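Local coordinates for protein nucleoside-diphosphate sugar epimerase (SulA family) (Corynebacterium glutamicum, PDB 3OH8) that probably acts as an NAD(P)-dependent epimerase or related oxidoreductase on nucleoside-diphosphate sugars, though its true substrate is not established, at residues F75-L80 with H92-V97; A252-F257 with R283-A288. All coordinates share one frame; numbering follows the deposited sequence.

Contact 1: F75-L80 with H92-V97; sequences FTDVCL and HVHNFV
The imidazole of H94 lies over one face of the F75 ring in an offset stack, with centroids 4.0 Å apart and planes inclined by only 15°. F75 CG sits between its backbone N and carbonyl carbon (chi1 72°), and the far end of the ring comes nearer the neighbouring strand, F75 CE2 lying 3.2 Å from H94 CD2, near the imidazole rim. H94 CB sits over the same phenyl as a CH-pi donor, 4.0 Å from the F75 centroid. The other face of the imidazole is covered by H92, whose CE1 lies above its rim, while H94 NE2 stands over the centre of the H92 ring. H94 is thus layered between two rings, and its rotation is further fixed by a hydrogen bond from NE2 to D77 OD2, 2.6 Å long. The oxygen lies near the imidazole plane, yet it receives the N-H from above its own carboxylate plane, the two planes standing 72° apart. A negative D77 would be expected to favour a proton on NE2.

All four residues project from one face of an antiparallel sheet in which strand 74-78 runs between strands 59-64 and 91-99. F75–H94 and D77–H92 are hydrogen-bonded pairs, the latter including H92 N to D77 O at 2.8 Å. Between them, the non-hydrogen-bonded pair T76–V93 faces the opposite side, where helix 488-511 covers V93; T76 OG1 touches V93 CG2 and bonds to G68 O. Farther along the aromatic face, F75 CE1 approaches the edge of the F96 ring at F96 CE1, 3.9 Å away, and W17 and H20 meet F96 edge-to-face.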
loop_
_atom_site.group_PDB
_atom_site.type_symbol
_atom_site.label_atom_id
_atom_site.label_comp_id
_atom_site.label_asym_id
_atom_site.label_seq_id
_atom_site.Cartn_x
_atom_site.Cartn_y
_atom_site.Cartn_z
ATOM N N PHE A 75 -9.818 -1.445 -21.897
ATOM C CA PHE A 75 -10.288 -0.086 -21.614
ATOM C C PHE A 75 -9.170 0.894 -21.920
ATOM O O PHE A 75 -8.016 0.496 -22.030
ATOM C CB PHE A 75 -10.856 0.066 -20.192
ATOM C CG PHE A 75 -9.825 0.031 -19.098
ATOM C CD1 PHE A 75 -9.484 -1.170 -18.486
ATOM C CD2 PHE A 75 -9.223 1.201 -18.651
ATOM C CE1 PHE A 75 -8.544 -1.200 -17.453
ATOM C CE2 PHE A 75 -8.280 1.176 -17.623
ATOM C CZ PHE A 75 -7.939 -0.022 -17.024
ATOM N N THR A 76 -9.505 2.164 -22.110
ATOM C CA THR A 76 -8.508 3.127 -22.585
ATOM C C THR A 76 -8.594 4.433 -21.793
ATOM O O THR A 76 -9.693 4.957 -21.586
ATOM C CB THR A 76 -8.710 3.426 -24.102
ATOM O OG1 THR A 76 -8.533 2.223 -24.868
ATOM C CG2 THR A 76 -7.709 4.462 -24.586
ATOM N N ASP A 77 -7.450 4.947 -21.338
ATOM C CA ASP A 77 -7.413 6.240 -20.635
ATOM C C ASP A 77 -6.941 7.314 -21.602
ATOM O O ASP A 77 -5.976 7.100 -22.325
ATOM C CB ASP A 77 -6.429 6.233 -19.448
ATOM C CG ASP A 77 -6.679 5.114 -18.471
ATOM O OD1 ASP A 77 -7.847 4.852 -18.126
ATOM O OD2 ASP A 77 -5.688 4.501 -18.024
ATOM N N VAL A 78 -7.583 8.480 -21.597
ATOM C CA VAL A 78 -7.141 9.560 -22.474
ATOM C C VAL A 78 -7.130 10.912 -21.770
ATOM O O VAL A 78 -7.956 11.169 -20.899
ATOM C CB VAL A 78 -8.007 9.654 -23.766
ATOM C CG1 VAL A 78 -7.995 8.328 -24.512
ATOM C CG2 VAL A 78 -9.429 10.076 -23.444
ATOM N N CYS A 79 -6.178 11.765 -22.138
ATOM C CA CYS A 79 -6.185 13.153 -21.679
ATOM C C CYS A 79 -6.211 14.146 -22.837
ATOM O O CYS A 79 -5.398 14.054 -23.756
ATOM C CB CYS A 79 -4.981 13.455 -20.802
ATOM S SG CYS A 79 -5.013 15.168 -20.226
ATOM N N LEU A 80 -7.133 15.106 -22.775
ATOM C CA LEU A 80 -7.285 16.097 -23.842
ATOM C C LEU A 80 -6.653 17.457 -23.514
ATOM O O LEU A 80 -6.306 18.217 -24.416
ATOM C CB LEU A 80 -8.765 16.263 -24.231
ATOM C CG LEU A 80 -9.760 16.898 -23.249
ATOM C CD1 LEU A 80 -9.701 18.415 -23.329
ATOM C CD2 LEU A 80 -11.183 16.417 -23.525
ATOM N N HIS A 92 -3.699 5.746 -23.139
ATOM C CA HIS A 92 -3.229 4.514 -22.516
ATOM C C HIS A 92 -4.238 3.399 -22.764
ATOM O O HIS A 92 -5.334 3.406 -22.206
ATOM C CB HIS A 92 -3.034 4.758 -21.007
ATOM C CG HIS A 92 -2.452 3.587 -20.264
ATOM N ND1 HIS A 92 -2.310 2.342 -20.821
ATOM C CD2 HIS A 92 -1.980 3.501 -18.993
ATOM C CE1 HIS A 92 -1.778 1.518 -19.922
ATOM N NE2 HIS A 92 -1.566 2.196 -18.816
ATOM N N VAL A 93 -3.876 2.449 -23.623
ATOM C CA VAL A 93 -4.733 1.302 -23.879
ATOM C C VAL A 93 -4.325 0.125 -22.976
ATOM O O VAL A 93 -3.148 -0.239 -22.910
ATOM C CB VAL A 93 -4.659 0.848 -25.359
ATOM C CG1 VAL A 93 -5.533 -0.383 -25.577
ATOM C CG2 VAL A 93 -5.080 1.984 -26.294
ATOM N N HIS A 94 -5.306 -0.453 -22.284
ATOM C CA HIS A 94 -5.090 -1.602 -21.400
ATOM C C HIS A 94 -5.787 -2.795 -22.038
ATOM O O HIS A 94 -7.014 -2.834 -22.087
ATOM C CB HIS A 94 -5.728 -1.385 -20.017
ATOM C CG HIS A 94 -5.378 -0.088 -19.361
ATOM N ND1 HIS A 94 -4.601 -0.005 -18.222
ATOM C CD2 HIS A 94 -5.746 1.191 -19.652
ATOM C CE1 HIS A 94 -4.490 1.260 -17.852
ATOM N NE2 HIS A 94 -5.173 2.001 -18.703
ATOM N N ASN A 95 -5.008 -3.762 -22.505
ATOM C CA ASN A 95 -5.553 -4.926 -23.211
ATOM C C ASN A 95 -5.354 -6.211 -22.409
ATOM O O ASN A 95 -4.271 -6.452 -21.871
ATOM C CB ASN A 95 -4.878 -5.065 -24.572
ATOM C CG ASN A 95 -5.649 -5.965 -25.522
ATOM O OD1 ASN A 95 -5.281 -7.125 -25.745
ATOM N ND2 ASN A 95 -6.715 -5.433 -26.094
ATOM N N PHE A 96 -6.395 -7.037 -22.343
ATOM C CA PHE A 96 -6.370 -8.264 -21.550
ATOM C C PHE A 96 -6.714 -9.467 -22.428
ATOM O O PHE A 96 -7.823 -9.541 -22.952
ATOM C CB PHE A 96 -7.428 -8.190 -20.451
ATOM C CG PHE A 96 -7.257 -7.033 -19.497
ATOM C CD1 PHE A 96 -7.636 -5.749 -19.864
ATOM C CD2 PHE A 96 -6.752 -7.244 -18.223
ATOM C CE1 PHE A 96 -7.507 -4.685 -18.973
ATOM C CE2 PHE A 96 -6.611 -6.193 -17.332
ATOM C CZ PHE A 96 -6.984 -4.909 -17.709
ATOM N N VAL A 97 -5.798 -10.415 -22.583
ATOM C CA VAL A 97 -6.164 -11.657 -23.273
ATOM C C VAL A 97 -5.954 -12.889 -22.407
ATOM O O VAL A 97 -5.215 -12.846 -21.429
ATOM C CB VAL A 97 -5.432 -11.843 -24.623
ATOM C CG1 VAL A 97 -5.878 -10.771 -25.616
ATOM C CG2 VAL A 97 -3.929 -11.836 -24.438
#

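Contact 2: A252-F257 with R283-A288; sequences ASAVGF and RDWEHA
Strand 252-254 and helix 283-287 run nearly antiparallel, their N-to-C directions 158° apart and their axes 8.8 Å apart at closest approach. This is strand-against-helix packing in the Rossmann-like domain of the NAD-dependent epimerase/dehydratase family: strand 248-254 belongs to the central sheet, flanked there by the parallel strands 204-207 and 298-308, and helix 277-287 lies against it. After the strand, a 3-10 segment at 255-257 carries the chain toward the earlier part of the helix, where F257 and R283 have their CA atoms 6.4 Å apart.

W285 lays one face of its indole across the strand backbone. Its CG is anti to the backbone N (chi1 -175°), and the ring plane passes beneath both A252 O and S253 CA. A252 O stands 3.2 Å from W285 CZ2, whereas S253 CA makes a CH-pi contact over the six-membered ring, 3.9 Å from its centroid. Helix 222-242 also meets this tryptophan, through T233 and a cation-pi contact from R229. Two waters donate to A252 O; one also donates to W285 O, and the other weakly accepts from W285 NE1.

One turn from R283, E286 extends its chain beyond CG toward the strand and accepts a hydrogen bond from S253 OG. The same OE2 forms a salt bridge with R303 on the adjacent strand 298-308, a pairing likely to stabilise a charged carboxylate. F257 lies with its ring plane parallel to the E286 carboxylate, CD1 3.8 Å from E286 OE2, and its CE1 reaches the aliphatic R283 CG; the guanidinium bonds through NH1 to S273 OG. At E286 OE2, the 2.6 Å bond from S253 OG uses the anti lone pair, directed away from OE1.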
loop_
_atom_site.group_PDB
_atom_site.type_symbol
_atom_site.label_atom_id
_atom_site.label_comp_id
_atom_site.label_asym_id
_atom_site.label_seq_id
_atom_site.Cartn_x
_atom_site.Cartn_y
_atom_site.Cartn_z
ATOM N N ALA A 252 -3.653 0.390 15.684
ATOM C CA ALA A 252 -2.269 0.738 15.382
ATOM C C ALA A 252 -1.442 0.796 16.669
ATOM O O ALA A 252 -1.940 1.197 17.718
ATOM C CB ALA A 252 -2.200 2.075 14.665
ATOM N N SER A 253 -0.184 0.381 16.591
ATOM C CA SER A 253 0.742 0.599 17.699
ATOM C C SER A 253 2.102 0.869 17.082
ATOM O O SER A 253 2.170 1.323 15.941
ATOM C CB SER A 253 0.775 -0.595 18.656
ATOM O OG SER A 253 1.573 -0.293 19.791
ATOM N N ALA A 254 3.185 0.598 17.811
ATOM C CA ALA A 254 4.523 0.913 17.297
ATOM C C ALA A 254 5.585 0.066 17.966
ATOM O O ALA A 254 5.424 -0.345 19.112
ATOM C CB ALA A 254 4.837 2.416 17.508
ATOM N N VAL A 255 6.680 -0.178 17.257
ATOM C CA VAL A 255 7.799 -0.910 17.839
ATOM C C VAL A 255 8.397 -0.095 18.986
ATOM O O VAL A 255 9.198 -0.607 19.784
ATOM C CB VAL A 255 8.883 -1.197 16.793
ATOM C CG1 VAL A 255 8.377 -2.220 15.754
ATOM C CG2 VAL A 255 9.293 0.096 16.119
ATOM N N GLY A 256 7.995 1.171 19.063
ATOM C CA GLY A 256 8.377 2.050 20.159
ATOM C C GLY A 256 7.946 1.474 21.491
ATOM O O GLY A 256 8.410 1.901 22.545
ATOM N N PHE A 257 7.038 0.503 21.441
ATOM C CA PHE A 257 6.647 -0.258 22.619
ATOM C C PHE A 257 7.873 -0.843 23.334
ATOM O O PHE A 257 7.884 -0.950 24.560
ATOM C CB PHE A 257 5.710 -1.395 22.211
ATOM C CG PHE A 257 5.350 -2.324 23.342
ATOM C CD1 PHE A 257 4.247 -2.063 24.151
ATOM C CD2 PHE A 257 6.102 -3.461 23.593
ATOM C CE1 PHE A 257 3.903 -2.918 25.198
ATOM C CE2 PHE A 257 5.770 -4.316 24.637
ATOM C CZ PHE A 257 4.665 -4.040 25.442
ATOM N N ARG A 283 2.530 1.494 25.790
ATOM C CA ARG A 283 1.822 0.617 26.727
ATOM C C ARG A 283 0.422 1.161 26.993
ATOM O O ARG A 283 -0.558 0.413 26.981
ATOM C CB ARG A 283 2.563 0.467 28.075
ATOM C CG ARG A 283 3.877 -0.338 28.027
ATOM C CD ARG A 283 4.395 -0.667 29.443
ATOM N NE ARG A 283 4.699 0.532 30.229
ATOM C CZ ARG A 283 5.892 1.130 30.261
ATOM N NH1 ARG A 283 6.904 0.655 29.541
ATOM N NH2 ARG A 283 6.077 2.209 31.006
ATOM N N ASP A 284 0.332 2.460 27.266
ATOM C CA ASP A 284 -0.960 3.085 27.543
ATOM C C ASP A 284 -1.865 3.034 26.316
ATOM O O ASP A 284 -3.064 2.789 26.415
ATOM C CB ASP A 284 -0.759 4.538 27.933
ATOM C CG ASP A 284 -0.056 4.691 29.280
ATOM O OD1 ASP A 284 0.070 3.678 29.998
ATOM O OD2 ASP A 284 0.368 5.818 29.607
ATOM N N TRP A 285 -1.272 3.293 25.156
ATOM C CA TRP A 285 -2.005 3.290 23.895
ATOM C C TRP A 285 -2.629 1.907 23.646
ATOM O O TRP A 285 -3.804 1.787 23.282
ATOM C CB TRP A 285 -1.018 3.671 22.796
ATOM C CG TRP A 285 -1.548 3.857 21.423
ATOM C CD1 TRP A 285 -2.852 3.946 21.030
ATOM C CD2 TRP A 285 -0.756 3.993 20.238
ATOM N NE1 TRP A 285 -2.922 4.128 19.663
ATOM C CE2 TRP A 285 -1.648 4.160 19.155
ATOM C CE3 TRP A 285 0.623 3.988 19.991
ATOM C CZ2 TRP A 285 -1.205 4.319 17.837
ATOM C CZ3 TRP A 285 1.063 4.140 18.684
ATOM C CH2 TRP A 285 0.147 4.299 17.619
ATOM N N GLU A 286 -1.854 0.855 23.865
ATOM C CA GLU A 286 -2.394 -0.492 23.750
ATOM C C GLU A 286 -3.416 -0.808 24.848
ATOM O O GLU A 286 -4.459 -1.415 24.590
ATOM C CB GLU A 286 -1.254 -1.514 23.729
ATOM C CG GLU A 286 -0.383 -1.365 22.478
ATOM C CD GLU A 286 0.682 -2.433 22.374
ATOM O OE1 GLU A 286 0.661 -3.378 23.191
ATOM O OE2 GLU A 286 1.545 -2.323 21.481
ATOM N N HIS A 287 -3.132 -0.390 26.077
ATOM C CA HIS A 287 -4.022 -0.737 27.182
ATOM C C HIS A 287 -5.395 -0.069 27.049
ATOM O O HIS A 287 -6.381 -0.550 27.587
ATOM C CB HIS A 287 -3.384 -0.385 28.538
ATOM C CG HIS A 287 -4.254 -0.736 29.706
ATOM N ND1 HIS A 287 -4.872 0.215 30.488
ATOM C CD2 HIS A 287 -4.643 -1.936 30.196
ATOM C CE1 HIS A 287 -5.589 -0.384 31.424
ATOM N NE2 HIS A 287 -5.466 -1.690 31.268
ATOM N N ALA A 288 -5.457 1.038 26.321
ATOM C CA ALA A 288 -6.724 1.710 26.082
ATOM C C ALA A 288 -7.741 0.866 25.292
ATOM O O ALA A 288 -8.927 1.206 25.266
ATOM C CB ALA A 288 -6.488 3.054 25.389
HETATM O O HOH W 1 -3.681 0.475 20.286
HETATM O O HOH W 2 -4.307 2.865 17.413
#

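How the contacts relate
Contact 1 comes first along the chain and is complete before contact 2 begins. Their centres are 45 Å apart, on opposite sides of the chain's centre, and their nearest atoms about 32 Å apart, so neither touches the other. They share no sheet or helix: segments 75-80 and 92-97 pair neighbouring strands of the antiparallel sheet built from the N-terminal part of the chain, whereas 252-257 and 283-288 join a strand of the separate mixed sheet to a helix. Contact 2 belongs to the Rossmann-like part of the epimerase/dehydratase family. The protein therefore combines a Rossmann-like unit, consistent with dinucleotide binding, with a separate antiparallel sheet, two of whose neighbouring strands are paired in contact 1.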